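Local structure of RctB replication initiator protein (Vibrio cholerae, 5UBE) at residues P12-H15 / K16-H19; E22-E25 / A26-D29; D70-D73 / G74-R78. The protein initiates replication of the second chromosome of the cholera pathogen, and its N-terminal domain, the part described here, probably contributes to DNA binding. One frame throughout, in Å; residues are numbered along the deposited sequence.

Interaction 1 (P12-H15 / K16-H19); sequences PRTH and KDGH
Asp17 folds back over a short 3-10 turn and closes it on Thr14. Its OD1 accepts the backbone N-H of Thr14 at 2.7 Å in an almost straight bond (172°), although the donor comes from above the carboxylate plane. In return Asp17 N donates to Thr14 O at 3.0 Å, so the two residues are tied together twice. Asp17 CG stands anti to its own carbonyl carbon (chi1 -67°), which turns the acid toward the start of the turn; the bond from Thr14 N to OD1 resembles one half of a capping box. Aspartate suits the place because its short side chain lets one oxygen reach the backbone N-H of Thr14 while the other faces Arg13: OD2 forms a salt bridge with Arg13 NH1 at 3.3 Å, weak as a hydrogen bond. OD2 lies at the guanidinium edge, in its plane, while the two flat groups are nearly perpendicular, 82° apart. A water donates to Asp17 OD1 and also meets Thr14 OG1, giving OD1 a second donor.

Lys16 and His15 contribute mainly backbone. Lys16 N makes a weak bond to Thr14 OG1 at 3.2 Å, and Lys16 CB lies beside that hydroxyl before the extended chain leads away. His15 O receives Gly18 N at 2.9 Å, and the backbone angles of Gly18 favour glycine.

The turn precedes strand 20-22 and is held to its surroundings by the side chains of Arg13 and His15. Arg13 NE forms a salt bridge with Asp60 and its chain touches strand 62-64, while His15 NE2 bonds to Ala106 O and its side chain packs on Thr109 of strand 108-114.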
loop_
_atom_site.group_PDB
_atom_site.type_symbol
_atom_site.label_atom_id
_atom_site.label_comp_id
_atom_site.label_asym_id
_atom_site.label_seq_id
_atom_site.Cartn_x
_atom_site.Cartn_y
_atom_site.Cartn_z
ATOM N N PRO A 12 16.678 -5.398 -3.623
ATOM C CA PRO A 12 16.829 -4.578 -4.830
ATOM C C PRO A 12 15.910 -3.344 -4.913
ATOM O O PRO A 12 15.989 -2.623 -5.914
ATOM C CB PRO A 12 16.494 -5.567 -5.947
ATOM C CG PRO A 12 15.489 -6.479 -5.323
ATOM C CD PRO A 12 15.894 -6.620 -3.884
ATOM N N ARG A 13 15.068 -3.111 -3.901
ATOM C CA ARG A 13 14.195 -1.942 -3.901
ATOM C C ARG A 13 15.013 -0.660 -3.965
ATOM O O ARG A 13 16.088 -0.567 -3.365
ATOM C CB ARG A 13 13.322 -1.931 -2.642
ATOM C CG ARG A 13 12.503 -3.194 -2.439
ATOM C CD ARG A 13 11.049 -2.962 -2.749
ATOM N NE ARG A 13 10.223 -4.124 -2.438
ATOM C CZ ARG A 13 9.318 -4.637 -3.268
ATOM N NH1 ARG A 13 9.107 -4.080 -4.454
ATOM N NH2 ARG A 13 8.613 -5.699 -2.905
ATOM N N THR A 14 14.505 0.320 -4.726
ATOM C CA THR A 14 15.083 1.658 -4.860
ATOM C C THR A 14 13.950 2.674 -4.946
ATOM O O THR A 14 12.769 2.328 -4.828
ATOM C CB THR A 14 15.968 1.806 -6.112
ATOM O OG1 THR A 14 15.135 1.839 -7.281
ATOM C CG2 THR A 14 16.971 0.668 -6.230
ATOM N N HIS A 15 14.313 3.940 -5.183
ATOM C CA HIS A 15 13.298 4.985 -5.309
ATOM C C HIS A 15 12.366 4.710 -6.480
ATOM O O HIS A 15 11.179 5.043 -6.420
ATOM C CB HIS A 15 13.949 6.360 -5.487
ATOM C CG HIS A 15 14.675 6.855 -4.275
ATOM N ND1 HIS A 15 14.110 7.728 -3.371
ATOM C CD2 HIS A 15 15.931 6.611 -3.826
ATOM C CE1 HIS A 15 14.981 7.994 -2.414
ATOM N NE2 HIS A 15 16.095 7.329 -2.667
ATOM N N LYS A 16 12.893 4.103 -7.543
ATOM C CA LYS A 16 12.105 3.735 -8.713
ATOM C C LYS A 16 10.905 2.857 -8.360
ATOM O O LYS A 16 9.925 2.829 -9.113
ATOM C CB LYS A 16 13.021 3.027 -9.728
ATOM C CG LYS A 16 12.424 2.830 -11.117
ATOM C CD LYS A 16 13.372 2.039 -12.005
ATOM C CE LYS A 16 12.671 1.515 -13.252
ATOM N NZ LYS A 16 13.558 0.619 -14.066
ATOM N N ASP A 17 10.943 2.148 -7.232
ATOM C CA ASP A 17 9.794 1.322 -6.874
ATOM C C ASP A 17 8.581 2.171 -6.514
ATOM O O ASP A 17 7.441 1.707 -6.645
ATOM C CB ASP A 17 10.159 0.380 -5.721
ATOM C CG ASP A 17 11.189 -0.676 -6.132
ATOM O OD1 ASP A 17 12.370 -0.316 -6.303
ATOM O OD2 ASP A 17 10.814 -1.863 -6.285
ATOM N N GLY A 18 8.801 3.413 -6.081
ATOM C CA GLY A 18 7.714 4.268 -5.663
ATOM C C GLY A 18 7.308 4.010 -4.221
ATOM O O GLY A 18 8.068 3.481 -3.399
ATOM N N HIS A 19 6.074 4.380 -3.920
ATOM C CA HIS A 19 5.557 4.165 -2.584
ATOM C C HIS A 19 5.414 2.671 -2.310
ATOM O O HIS A 19 5.268 1.864 -3.229
ATOM C CB HIS A 19 4.214 4.875 -2.407
ATOM C CG HIS A 19 4.338 6.343 -2.151
ATOM N ND1 HIS A 19 3.247 7.182 -2.068
ATOM C CD2 HIS A 19 5.427 7.124 -1.951
ATOM C CE1 HIS A 19 3.657 8.413 -1.827
ATOM N NE2 HIS A 19 4.975 8.406 -1.754
HETATM O O HOH W 1 14.798 -0.487 -8.254
#

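Interaction 2 (E22-E25 / A26-D29); sequences EVSE and AAID
From Ser24, where the backbone is still extended, the chain bends at Glu25 into helical angles, and the first turn that follows is tied by bonds spanning three residues. Ile28 N donates to Glu25 O at 3.2 Å, and Asp29 N makes a weak bond of the same span to Ala26 O. Ala27 N makes a weak, bent bond to Ser24 O, at 3.3 Å.

The stronger acceptor of Ala27 N is a side chain: Ser24 OG takes it at 2.8 Å, with an N-H...O angle of 151°. This is a capping bond, a common device for satisfying an N-H at the start of a helix, here at the beginning of helix 26-34. Serine suits the task because its hydroxyl is short enough to bend back to the chain. Its chi1 of 133°, away from a staggered value, is consistent with being drawn toward Ala27 N. The small methyl of Ala27 fits close beside the hydroxyl, Ala27 CB lying 3.5 Å from Ser24 OG.

Ile28 CD1 folds back over Glu25, 3.7 Å from Glu25 CA and beside Glu25 CB, whereas the extended Glu25 chain carries its carboxylate away from the turn.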
loop_
_atom_site.group_PDB
_atom_site.type_symbol
_atom_site.label_atom_id
_atom_site.label_comp_id
_atom_site.label_asym_id
_atom_site.label_seq_id
_atom_site.Cartn_x
_atom_site.Cartn_y
_atom_site.Cartn_z
ATOM N N GLU A 22 3.165 -2.426 3.144
ATOM C CA GLU A 22 3.540 -3.580 3.952
ATOM C C GLU A 22 2.488 -4.680 3.796
ATOM O O GLU A 22 1.298 -4.453 4.042
ATOM C CB GLU A 22 3.705 -3.141 5.406
ATOM C CG GLU A 22 3.700 -4.240 6.425
ATOM C CD GLU A 22 3.447 -3.692 7.819
ATOM O OE1 GLU A 22 4.257 -2.852 8.276
ATOM O OE2 GLU A 22 2.428 -4.077 8.434
ATOM N N VAL A 23 2.932 -5.866 3.370
ATOM C CA VAL A 23 2.033 -7.003 3.214
ATOM C C VAL A 23 1.573 -7.487 4.581
ATOM O O VAL A 23 2.363 -7.568 5.529
ATOM C CB VAL A 23 2.738 -8.126 2.437
ATOM C CG1 VAL A 23 1.868 -9.375 2.402
ATOM C CG2 VAL A 23 3.072 -7.655 1.019
ATOM N N SER A 24 0.281 -7.785 4.703
ATOM C CA SER A 24 -0.227 -8.415 5.915
ATOM C C SER A 24 -1.343 -9.373 5.540
ATOM O O SER A 24 -2.275 -8.992 4.827
ATOM C CB SER A 24 -0.732 -7.373 6.918
ATOM O OG SER A 24 -2.011 -7.717 7.447
ATOM N N GLU A 25 -1.270 -10.600 6.050
ATOM C CA GLU A 25 -2.360 -11.541 5.826
ATOM C C GLU A 25 -3.608 -11.188 6.620
ATOM O O GLU A 25 -4.719 -11.531 6.195
ATOM C CB GLU A 25 -1.896 -12.956 6.154
ATOM C CG GLU A 25 -0.946 -13.482 5.100
ATOM C CD GLU A 25 -0.328 -14.805 5.494
ATOM O OE1 GLU A 25 0.517 -15.291 4.727
ATOM O OE2 GLU A 25 -0.699 -15.353 6.563
ATOM N N ALA A 26 -3.452 -10.535 7.781
ATOM C CA ALA A 26 -4.611 -10.062 8.535
ATOM C C ALA A 26 -5.431 -9.064 7.728
ATOM O O ALA A 26 -6.667 -9.057 7.818
ATOM C CB ALA A 26 -4.168 -9.427 9.859
ATOM N N ALA A 27 -4.761 -8.223 6.928
ATOM C CA ALA A 27 -5.459 -7.225 6.128
ATOM C C ALA A 27 -6.408 -7.859 5.127
ATOM O O ALA A 27 -7.342 -7.197 4.663
ATOM C CB ALA A 27 -4.448 -6.332 5.402
ATOM N N ILE A 28 -6.206 -9.131 4.794
ATOM C CA ILE A 28 -7.109 -9.794 3.857
ATOM C C ILE A 28 -8.525 -9.812 4.420
ATOM O O ILE A 28 -9.503 -9.596 3.694
ATOM C CB ILE A 28 -6.594 -11.212 3.539
ATOM C CG1 ILE A 28 -5.187 -11.142 2.942
ATOM C CG2 ILE A 28 -7.539 -11.932 2.590
ATOM C CD1 ILE A 28 -4.454 -12.495 2.935
ATOM N N ASP A 29 -8.659 -10.040 5.730
ATOM C CA ASP A 29 -9.978 -9.930 6.357
ATOM C C ASP A 29 -10.392 -8.475 6.570
ATOM O O ASP A 29 -11.571 -8.137 6.415
ATOM C CB ASP A 29 -10.000 -10.665 7.696
ATOM C CG ASP A 29 -9.686 -12.145 7.561
ATOM O OD1 ASP A 29 -10.075 -12.766 6.545
ATOM O OD2 ASP A 29 -9.052 -12.688 8.485
#

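Interaction 3 (D70-D73 / G74-R78); sequences DATD and GQLTR
Thr72 carries the hydrogen bonds that tie this loop together, using both its carbonyl and its side chain. Gln75 N donates to Thr72 O at 3.0 Å, closing a type I' beta turn from Thr72 to Gln75. The aliphatic part of Gln75 packs beside this acceptor carbonyl, with both CB and CG 3.4 Å from Thr72 O. One residue further on, Leu76 N meets Thr72 OG1 at 2.8 Å in a fairly straight bond (164°). The hydroxyl sits between its own backbone N and carbonyl carbon (chi1 75°), where it also bonds to Ile69 O in the last turn of the helix. A threonine therefore serves both sides of the chain reversal. The turn overlaps a Schellman motif that ends helix 65-71: Asp73 N bonds to Asp70 O at 3.1 Å and Gly74 N to Ile69 O. Asp73 adopts the positive phi of the C-prime residue; Gly74 follows with another, which glycine accepts most readily.

The nonpolar contacts rest on the other branch of Thr72. Its CG2 packs against Leu76 CD1 at 3.6 Å and against Leu76 CB, the two side chains crossing at about a right angle.

The loop joins helix 65-71 to helix 78-91, an arrangement consistent with the turn of a helix-turn-helix. Thr72 also touches Leu50 of helix 42-55, Leu76 packs on Ile81 and Arg84, and Thr77 OG1 caps Ala80 N as the next helix begins.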
loop_
_atom_site.group_PDB
_atom_site.type_symbol
_atom_site.label_atom_id
_atom_site.label_comp_id
_atom_site.label_asym_id
_atom_site.label_seq_id
_atom_site.Cartn_x
_atom_site.Cartn_y
_atom_site.Cartn_z
ATOM N N ASP A 70 2.253 -2.816 -12.763
ATOM C CA ASP A 70 2.478 -4.012 -13.563
ATOM C C ASP A 70 1.392 -5.063 -13.348
ATOM O O ASP A 70 1.064 -5.805 -14.281
ATOM C CB ASP A 70 3.870 -4.574 -13.259
ATOM C CG ASP A 70 4.991 -3.636 -13.723
ATOM O OD1 ASP A 70 4.687 -2.480 -14.126
ATOM O OD2 ASP A 70 6.170 -4.052 -13.696
ATOM N N ALA A 71 0.807 -5.129 -12.146
ATOM C CA ALA A 71 -0.253 -6.101 -11.893
ATOM C C ALA A 71 -1.529 -5.792 -12.671
ATOM O O ALA A 71 -2.324 -6.703 -12.923
ATOM C CB ALA A 71 -0.576 -6.168 -10.395
ATOM N N THR A 72 -1.776 -4.523 -13.014
ATOM C CA THR A 72 -2.905 -4.165 -13.871
ATOM C C THR A 72 -2.534 -4.124 -15.353
ATOM O O THR A 72 -3.338 -3.646 -16.164
ATOM C CB THR A 72 -3.491 -2.808 -13.470
ATOM O OG1 THR A 72 -2.622 -1.752 -13.906
ATOM C CG2 THR A 72 -3.691 -2.728 -11.958
ATOM N N ASP A 73 -1.350 -4.610 -15.723
ATOM C CA ASP A 73 -0.861 -4.501 -17.100
ATOM C C ASP A 73 -0.893 -3.054 -17.587
ATOM O O ASP A 73 -1.181 -2.780 -18.752
ATOM C CB ASP A 73 -1.658 -5.405 -18.045
ATOM C CG ASP A 73 -1.314 -6.868 -17.880
ATOM O OD1 ASP A 73 -0.109 -7.175 -17.761
ATOM O OD2 ASP A 73 -2.245 -7.707 -17.863
ATOM N N GLY A 74 -0.613 -2.118 -16.686
ATOM C CA GLY A 74 -0.588 -0.713 -17.011
ATOM C C GLY A 74 -1.932 -0.029 -17.071
ATOM O O GLY A 74 -1.981 1.159 -17.414
ATOM N N GLN A 75 -3.029 -0.723 -16.745
ATOM C CA GLN A 75 -4.338 -0.080 -16.829
ATOM C C GLN A 75 -4.545 0.928 -15.705
ATOM O O GLN A 75 -5.199 1.959 -15.912
ATOM C CB GLN A 75 -5.448 -1.129 -16.840
ATOM C CG GLN A 75 -5.485 -1.908 -18.142
ATOM C CD GLN A 75 -6.727 -2.753 -18.295
ATOM O OE1 GLN A 75 -7.673 -2.638 -17.513
ATOM N NE2 GLN A 75 -6.737 -3.610 -19.311
ATOM N N LEU A 76 -4.004 0.660 -14.523
ATOM C CA LEU A 76 -3.874 1.668 -13.480
ATOM C C LEU A 76 -2.482 2.271 -13.590
ATOM O O LEU A 76 -1.488 1.540 -13.629
ATOM C CB LEU A 76 -4.088 1.076 -12.088
ATOM C CG LEU A 76 -5.549 0.933 -11.652
ATOM C CD1 LEU A 76 -6.212 -0.199 -12.424
ATOM C CD2 LEU A 76 -5.659 0.711 -10.155
ATOM N N THR A 77 -2.419 3.593 -13.670
ATOM C CA THR A 77 -1.166 4.310 -13.783
ATOM C C THR A 77 -0.671 4.663 -12.392
ATOM O O THR A 77 -1.347 4.420 -11.398
ATOM C CB THR A 77 -1.361 5.576 -14.596
ATOM O OG1 THR A 77 -2.422 6.323 -13.990
ATOM C CG2 THR A 77 -1.730 5.234 -16.037
ATOM N N ARG A 78 0.523 5.255 -12.318
ATOM C CA ARG A 78 0.978 5.818 -11.056
ATOM C C ARG A 78 -0.013 6.847 -10.535
ATOM O O ARG A 78 -0.298 6.904 -9.332
ATOM C CB ARG A 78 2.359 6.448 -11.222
ATOM C CG ARG A 78 3.107 6.532 -9.897
ATOM C CD ARG A 78 4.570 6.889 -10.050
ATOM N NE ARG A 78 5.317 5.900 -10.819
ATOM C CZ ARG A 78 5.948 4.857 -10.283
ATOM N NH1 ARG A 78 5.918 4.649 -8.967
ATOM N NH2 ARG A 78 6.603 4.017 -11.065
#

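How the interactions relate
The three contacts follow one another along the chain within one helix-turn-helix domain, and each marks a change of direction next to a helix or strand. Interaction 1 ends just before strand 20-22 and interaction 2 starts on its last residue, yet their centres are about 21 Å apart and lie on opposite sides of the chain's centre. Interactions 1 and 3 are closer, about 16 Å between centres, and they touch: Arg78 NH1 packs 3.8 Å from Gly18 CA. Thr66 lies between them, its OG1 bonded to both Lys16 O and Arg78 NH2. Interaction 2 stays separate from interaction 3, their nearest atoms about 12 Å apart.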